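Local coordinates for putative transcriptional regulator, LysR family (Vibrio parahaemolyticus, PDB 3OXN), which probably regulates transcription as a DNA-binding factor of the LysR family, this fragment being its effector-binding part, with the fold of periplasmic binding proteins, at residues M108-D111 against D112-H116; Y148-E151 against A152-I156; A168-A171 against Y172-E176. All coordinates share one frame; numbering follows the deposited sequence.

Interaction 1 (M108-D111 against D112-H116); sequences MSLD and DYLSH
The selenium of M108, a selenomethionine, meets the ring of Y113 at its edge: SE lies 3.6 Å from CD2 of Y113, almost in the ring plane and 86° off the ring normal. This is a Met-aromatic contact of the edge type. In Y113 the CG stands opposite the backbone N (chi1 -171°), which places the ring edge, at CD2, against the selenium. A second apolar pair lies beside it: CG of L110 touches CD2 of L114 at 4.0 Å as the two chains pass at a slant.

Behind these side chains runs the backbone of a short helix, with S109 at its N-cap position. Y113 N bonds to S109 O at 2.8 Å and L114 N to L110 O at 2.9 Å, both nearly straight. The D112 carboxylate turns back toward the start of the helix, where the bond from S109 N to OD1 of D112 is weak and the place of OD1 uncertain. At the other end S115 OG donates to D111 O, arriving from above the carbonyl plane, 42° out of it.

Further out, Y113 OH is hydrogen-bonded to T165 OG1 and H118 meets the tyrosine ring edge-to-face. Helix 110-114 leads into strand 117-120, and M108 and Y113 pack on I163 of strand 163-167 and on L97 and C95, respectively, of strand 93-98.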
loop_
_atom_site.group_PDB
_atom_site.type_symbol
_atom_site.label_atom_id
_atom_site.label_comp_id
_atom_site.label_asym_id
_atom_site.label_seq_id
_atom_site.Cartn_x
_atom_site.Cartn_y
_atom_site.Cartn_z
HETATM N N MSE A 108 -7.531 27.274 5.524
HETATM C CA MSE A 108 -8.766 26.525 5.368
HETATM C C MSE A 108 -9.530 26.468 6.683
HETATM O O MSE A 108 -9.074 25.880 7.670
HETATM C CB MSE A 108 -8.470 25.126 4.848
HETATM C CG MSE A 108 -9.461 24.061 5.285
HETATM SE SE MSE A 108 -8.847 22.287 4.728
HETATM C CE MSE A 108 -8.547 22.700 2.852
ATOM N N SER A 109 -10.691 27.106 6.689
ATOM C CA SER A 109 -11.550 27.105 7.854
ATOM C C SER A 109 -12.384 25.845 7.881
ATOM O O SER A 109 -12.606 25.218 6.854
ATOM C CB SER A 109 -12.460 28.326 7.828
ATOM O OG SER A 109 -13.805 27.958 8.075
ATOM N N LEU A 110 -12.829 25.466 9.068
ATOM C CA LEU A 110 -13.792 24.391 9.194
ATOM C C LEU A 110 -14.815 24.473 8.067
ATOM O O LEU A 110 -14.913 23.570 7.248
ATOM C CB LEU A 110 -14.501 24.454 10.544
ATOM C CG LEU A 110 -15.534 23.350 10.760
ATOM C CD1 LEU A 110 -14.866 22.011 11.058
ATOM C CD2 LEU A 110 -16.485 23.746 11.884
ATOM N N ASP A 111 -15.571 25.558 8.000
ATOM C CA ASP A 111 -16.557 25.629 6.944
ATOM C C ASP A 111 -15.954 25.216 5.615
ATOM O O ASP A 111 -16.524 24.390 4.925
ATOM C CB ASP A 111 -17.198 27.008 6.802
ATOM C CG ASP A 111 -18.112 27.088 5.576
ATOM O OD1 ASP A 111 -18.997 26.206 5.430
ATOM O OD2 ASP A 111 -17.936 28.010 4.745
ATOM N N ASP A 112 -14.810 25.775 5.243
ATOM C CA ASP A 112 -14.213 25.424 3.956
ATOM C C ASP A 112 -14.004 23.921 3.866
ATOM O O ASP A 112 -14.326 23.291 2.851
ATOM C CB ASP A 112 -12.876 26.136 3.752
ATOM C CG ASP A 112 -12.961 27.629 4.003
ATOM O OD1 ASP A 112 -13.139 28.037 5.178
ATOM O OD2 ASP A 112 -12.836 28.387 3.016
ATOM N N TYR A 113 -13.459 23.350 4.933
ATOM C CA TYR A 113 -13.241 21.912 5.000
ATOM C C TYR A 113 -14.546 21.172 4.660
ATOM O O TYR A 113 -14.586 20.325 3.758
ATOM C CB TYR A 113 -12.731 21.545 6.398
ATOM C CG TYR A 113 -12.263 20.120 6.576
ATOM C CD1 TYR A 113 -13.051 19.191 7.228
ATOM C CD2 TYR A 113 -11.020 19.714 6.108
ATOM C CE1 TYR A 113 -12.624 17.898 7.398
ATOM C CE2 TYR A 113 -10.580 18.428 6.268
ATOM C CZ TYR A 113 -11.386 17.513 6.914
ATOM O OH TYR A 113 -10.962 16.203 7.071
ATOM N N LEU A 114 -15.616 21.527 5.365
ATOM C CA LEU A 114 -16.917 20.870 5.227
ATOM C C LEU A 114 -17.663 21.110 3.897
ATOM O O LEU A 114 -18.706 20.498 3.664
ATOM C CB LEU A 114 -17.823 21.243 6.408
ATOM C CG LEU A 114 -17.774 20.321 7.631
ATOM C CD1 LEU A 114 -16.418 19.684 7.812
ATOM C CD2 LEU A 114 -18.174 21.083 8.881
ATOM N N SER A 115 -17.136 21.973 3.028
ATOM C CA SER A 115 -17.799 22.278 1.761
ATOM C C SER A 115 -17.169 21.582 0.570
ATOM O O SER A 115 -17.571 21.821 -0.560
ATOM C CB SER A 115 -17.753 23.781 1.457
ATOM O OG SER A 115 -17.501 24.549 2.612
ATOM N N HIS A 116 -16.158 20.760 0.799
ATOM C CA HIS A 116 -15.397 20.201 -0.315
ATOM C C HIS A 116 -15.371 18.676 -0.284
ATOM O O HIS A 116 -15.526 18.073 0.788
ATOM C CB HIS A 116 -13.962 20.750 -0.304
ATOM C CG HIS A 116 -13.844 22.168 -0.767
ATOM N ND1 HIS A 116 -13.523 22.502 -2.066
ATOM C CD2 HIS A 116 -13.987 23.337 -0.102
ATOM C CE1 HIS A 116 -13.480 23.819 -2.183
ATOM N NE2 HIS A 116 -13.760 24.349 -1.006
#

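Interaction 2 (Y148-E151 against A152-I156); sequences YHLE and AALAI
L150 and L154 face each other one turn apart where helix 151-156 begins, in the alpha/beta subdomain of a periplasmic-binding-protein fold. The helix forms part of the beta-alpha-beta crossover that joins strand 142-146 to strand 163-167, which run parallel with strand 117-120 between them.

The backbone bonds are few. L154 N reaches L150 O at 3.0 Å with an N-H...O angle of 171°, and this nearly straight link closes the first turn. The next one, A155 N to E151 O, is 3.4 Å long and weak, in keeping with a short, loosely bonded helix. Within the second segment I156 N bonds to A153 O at 2.8 Å.

The apolar part is carried by the leucines, with CD2 of L150 4.2 Å from CD2 of L154. A153 contributes by lying with L150 against I121, and L154 reaches on to Y178.

Across the dimer, the H149 ring meets that of H149 of the second subunit with the planes at about 70°, and E151 packs on E151 of that subunit. Within its own chain H149 ND1 makes a weak hydrogen bond to D27 OD2.

The torsions of L154 explain its last contact. CG stands beside the backbone N (chi1 -63°) and the chain continues extended, which lays the CD1 methyl back along the helix, 3.6 Å from CA of E151.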
loop_
_atom_site.group_PDB
_atom_site.type_symbol
_atom_site.label_atom_id
_atom_site.label_comp_id
_atom_site.label_asym_id
_atom_site.label_seq_id
_atom_site.Cartn_x
_atom_site.Cartn_y
_atom_site.Cartn_z
ATOM N N TYR A 148 -5.819 3.599 0.303
ATOM C CA TYR A 148 -4.809 3.168 1.268
ATOM C C TYR A 148 -3.391 3.381 0.770
ATOM O O TYR A 148 -2.506 3.710 1.559
ATOM C CB TYR A 148 -5.027 1.716 1.684
ATOM C CG TYR A 148 -5.762 1.558 3.003
ATOM C CD1 TYR A 148 -5.114 1.803 4.215
ATOM C CD2 TYR A 148 -7.098 1.159 3.040
ATOM C CE1 TYR A 148 -5.775 1.654 5.430
ATOM C CE2 TYR A 148 -7.766 1.002 4.251
ATOM C CZ TYR A 148 -7.099 1.251 5.441
ATOM O OH TYR A 148 -7.758 1.091 6.646
ATOM N N HIS A 149 -3.173 3.180 -0.530
ATOM C CA HIS A 149 -2.024 3.792 -1.180
ATOM C C HIS A 149 -2.585 5.125 -1.624
ATOM O O HIS A 149 -3.783 5.228 -1.881
ATOM C CB HIS A 149 -1.542 2.980 -2.380
ATOM C CG HIS A 149 -1.281 1.534 -2.064
ATOM N ND1 HIS A 149 -0.368 1.130 -1.122
ATOM C CD2 HIS A 149 -1.820 0.398 -2.582
ATOM C CE1 HIS A 149 -0.361 -0.195 -1.055
ATOM N NE2 HIS A 149 -1.227 -0.658 -1.932
ATOM N N LEU A 150 -1.753 6.158 -1.682
ATOM C CA LEU A 150 -2.262 7.460 -2.091
ATOM C C LEU A 150 -2.189 7.758 -3.592
ATOM O O LEU A 150 -2.729 8.773 -4.033
ATOM C CB LEU A 150 -1.637 8.612 -1.291
ATOM C CG LEU A 150 -0.126 8.851 -1.141
ATOM C CD1 LEU A 150 0.783 8.106 -2.147
ATOM C CD2 LEU A 150 0.081 10.355 -1.221
ATOM N N GLU A 151 -1.541 6.904 -4.380
ATOM C CA GLU A 151 -1.530 7.125 -5.828
ATOM C C GLU A 151 -2.936 7.122 -6.431
ATOM O O GLU A 151 -3.105 7.385 -7.616
ATOM C CB GLU A 151 -0.633 6.128 -6.557
ATOM C CG GLU A 151 -0.202 4.948 -5.705
ATOM C CD GLU A 151 1.289 4.970 -5.357
ATOM O OE1 GLU A 151 2.127 5.135 -6.287
ATOM O OE2 GLU A 151 1.609 4.806 -4.153
ATOM N N ALA A 152 -3.941 6.839 -5.612
ATOM C CA ALA A 152 -5.332 6.881 -6.067
ATOM C C ALA A 152 -5.903 8.286 -5.916
ATOM O O ALA A 152 -6.535 8.806 -6.831
ATOM C CB ALA A 152 -6.197 5.861 -5.306
ATOM N N ALA A 153 -5.686 8.900 -4.756
ATOM C CA ALA A 153 -6.079 10.291 -4.570
ATOM C C ALA A 153 -5.282 11.165 -5.537
ATOM O O ALA A 153 -5.853 12.022 -6.206
ATOM C CB ALA A 153 -5.878 10.733 -3.134
ATOM N N LEU A 154 -3.970 10.931 -5.622
ATOM C CA LEU A 154 -3.130 11.627 -6.594
ATOM C C LEU A 154 -3.873 11.667 -7.920
ATOM O O LEU A 154 -4.035 12.729 -8.518
ATOM C CB LEU A 154 -1.770 10.930 -6.781
ATOM C CG LEU A 154 -0.785 10.829 -5.601
ATOM C CD1 LEU A 154 0.529 10.127 -5.983
ATOM C CD2 LEU A 154 -0.490 12.199 -4.985
ATOM N N ALA A 155 -4.355 10.505 -8.358
ATOM C CA ALA A 155 -5.021 10.362 -9.647
ATOM C C ALA A 155 -6.122 11.381 -9.891
ATOM O O ALA A 155 -6.385 11.741 -11.031
ATOM C CB ALA A 155 -5.569 8.959 -9.796
ATOM N N ILE A 156 -6.780 11.843 -8.835
ATOM C CA ILE A 156 -7.899 12.771 -9.009
ATOM C C ILE A 156 -7.684 14.121 -8.314
ATOM O O ILE A 156 -8.584 14.967 -8.273
ATOM C CB ILE A 156 -9.229 12.155 -8.540
ATOM C CG1 ILE A 156 -9.220 11.946 -7.024
ATOM C CG2 ILE A 156 -9.484 10.837 -9.262
ATOM C CD1 ILE A 156 -10.604 11.806 -6.407
#

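Interaction 3 (A168-A171 against Y172-E176); sequences ADLA and YLVAE
L170 O receives the amide of V174 at 3.0 Å, an almost straight i-to-i+4 bond. The same ladder runs on both sides of it along helix 168-177, an ordinary alpha-helix of one alpha/beta subdomain of the periplasmic-binding-protein-like fold. Y172 N bonds to A168 O at 3.2 Å, close to linear. L173 N bonds to D169 O at the same 3.2 Å but less directly, the donor tilted 31° from the carbonyl plane. A175 N also points to A171 O, though the position of that oxygen is uncertain.

The side chains of L170 and V174 also meet. With CG of L170 swung to the far side from its backbone N (chi1 -179°), CD1 reaches one turn forward and meets CG1 of V174 at 3.9 Å, branch against branch. L170 CD1 also lies 4.3 Å from CB of L173. On another face, Y172 has CG beside its own N (chi1 -67°); the ring leans back alongside the preceding turn, and its CD2 comes within 3.6 Å of A168 O, at an oblique angle.

Helix 168-177 follows directly on strand 163-167, and the backbone of A168 is also bonded to G92. A171, V174 and A175 pack on L96 of strand 93-98, while Y172 and A175 touch V182 of strand 180-183. L170 turns to Q31 and T32 of helix 28-44, in the other subdomain, and D169 has a long, weak ion pair with R226 of helix 206-227.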
loop_
_atom_site.group_PDB
_atom_site.type_symbol
_atom_site.label_atom_id
_atom_site.label_comp_id
_atom_site.label_asym_id
_atom_site.label_seq_id
_atom_site.Cartn_x
_atom_site.Cartn_y
_atom_site.Cartn_z
ATOM N N ALA A 168 -0.143 12.907 9.398
ATOM C CA ALA A 168 0.730 14.072 9.232
ATOM C C ALA A 168 2.023 13.842 8.442
ATOM O O ALA A 168 2.292 14.551 7.467
ATOM C CB ALA A 168 1.061 14.655 10.584
ATOM N N ASP A 169 2.814 12.858 8.873
ATOM C CA ASP A 169 4.177 12.652 8.371
ATOM C C ASP A 169 4.164 12.341 6.893
ATOM O O ASP A 169 5.113 12.651 6.170
ATOM C CB ASP A 169 4.887 11.507 9.109
ATOM C CG ASP A 169 4.539 11.442 10.593
ATOM O OD1 ASP A 169 5.472 11.229 11.398
ATOM O OD2 ASP A 169 3.339 11.586 10.959
ATOM N N LEU A 170 3.082 11.704 6.458
ATOM C CA LEU A 170 2.927 11.311 5.067
ATOM C C LEU A 170 2.632 12.529 4.208
ATOM O O LEU A 170 3.204 12.689 3.134
ATOM C CB LEU A 170 1.810 10.286 4.910
ATOM C CG LEU A 170 1.667 9.867 3.452
ATOM C CD1 LEU A 170 3.020 9.436 2.909
ATOM C CD2 LEU A 170 0.660 8.762 3.300
ATOM N N ALA A 171 1.716 13.367 4.687
ATOM C CA ALA A 171 1.460 14.663 4.081
ATOM C C ALA A 171 2.784 15.362 3.722
ATOM O O ALA A 171 3.027 15.671 2.555
ATOM C CB ALA A 171 0.652 15.527 5.025
ATOM N N TYR A 172 3.648 15.590 4.712
ATOM C CA TYR A 172 4.914 16.285 4.472
ATOM C C TYR A 172 5.792 15.569 3.451
ATOM O O TYR A 172 6.489 16.197 2.650
ATOM C CB TYR A 172 5.684 16.451 5.779
ATOM C CG TYR A 172 5.044 17.390 6.781
ATOM C CD1 TYR A 172 4.699 18.687 6.430
ATOM C CD2 TYR A 172 4.805 16.981 8.091
ATOM C CE1 TYR A 172 4.121 19.544 7.350
ATOM C CE2 TYR A 172 4.232 17.834 9.015
ATOM C CZ TYR A 172 3.889 19.114 8.643
ATOM O OH TYR A 172 3.309 19.973 9.568
ATOM N N LEU A 173 5.751 14.246 3.495
ATOM C CA LEU A 173 6.588 13.427 2.636
ATOM C C LEU A 173 6.236 13.582 1.150
ATOM O O LEU A 173 7.110 13.852 0.321
ATOM C CB LEU A 173 6.509 11.970 3.074
ATOM C CG LEU A 173 7.777 11.174 2.827
ATOM C CD1 LEU A 173 7.863 10.007 3.792
ATOM C CD2 LEU A 173 7.788 10.690 1.391
ATOM N N VAL A 174 4.960 13.427 0.810
ATOM C CA VAL A 174 4.539 13.576 -0.581
ATOM C C VAL A 174 4.160 15.012 -0.939
ATOM O O VAL A 174 4.445 15.475 -2.036
ATOM C CB VAL A 174 3.397 12.621 -0.940
ATOM C CG1 VAL A 174 3.719 11.228 -0.441
ATOM C CG2 VAL A 174 2.057 13.130 -0.396
ATOM N N ALA A 175 3.516 15.725 -0.022
ATOM C CA ALA A 175 3.228 17.129 -0.278
ATOM C C ALA A 175 4.475 17.712 -0.901
ATOM O O ALA A 175 4.427 18.353 -1.947
ATOM C CB ALA A 175 2.860 17.867 0.988
ATOM N N GLU A 176 5.599 17.467 -0.242
ATOM C CA GLU A 176 6.902 17.832 -0.771
ATOM C C GLU A 176 7.037 17.606 -2.289
ATOM O O GLU A 176 7.140 18.570 -3.046
ATOM C CB GLU A 176 8.014 17.110 0.013
ATOM C CG GLU A 176 9.024 16.344 -0.850
ATOM C CD GLU A 176 10.467 16.535 -0.398
ATOM O OE1 GLU A 176 11.021 17.635 -0.657
ATOM O OE2 GLU A 176 11.039 15.580 0.194
#

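All three interactions are local contacts on helices around one five-stranded sheet, in one of the two subdomains. Interactions 2 and 3 touch directly: CD2 of L150 packs on CG2 of V174 at 3.5 Å, and their centres lie 13 Å apart. Interaction 1 stands alone, about 10 Å from interaction 2 and 12 Å from interaction 3 between nearest atoms, though strand 93-98 packs against both it and helix 168-177. Interaction 2 faces the second subunit, and both it, through H149 and D27, and interaction 3 reach the other subdomain. In LysR relatives the effector binds between the subdomains, so interaction 3 probably lies nearer that cleft than interaction 1.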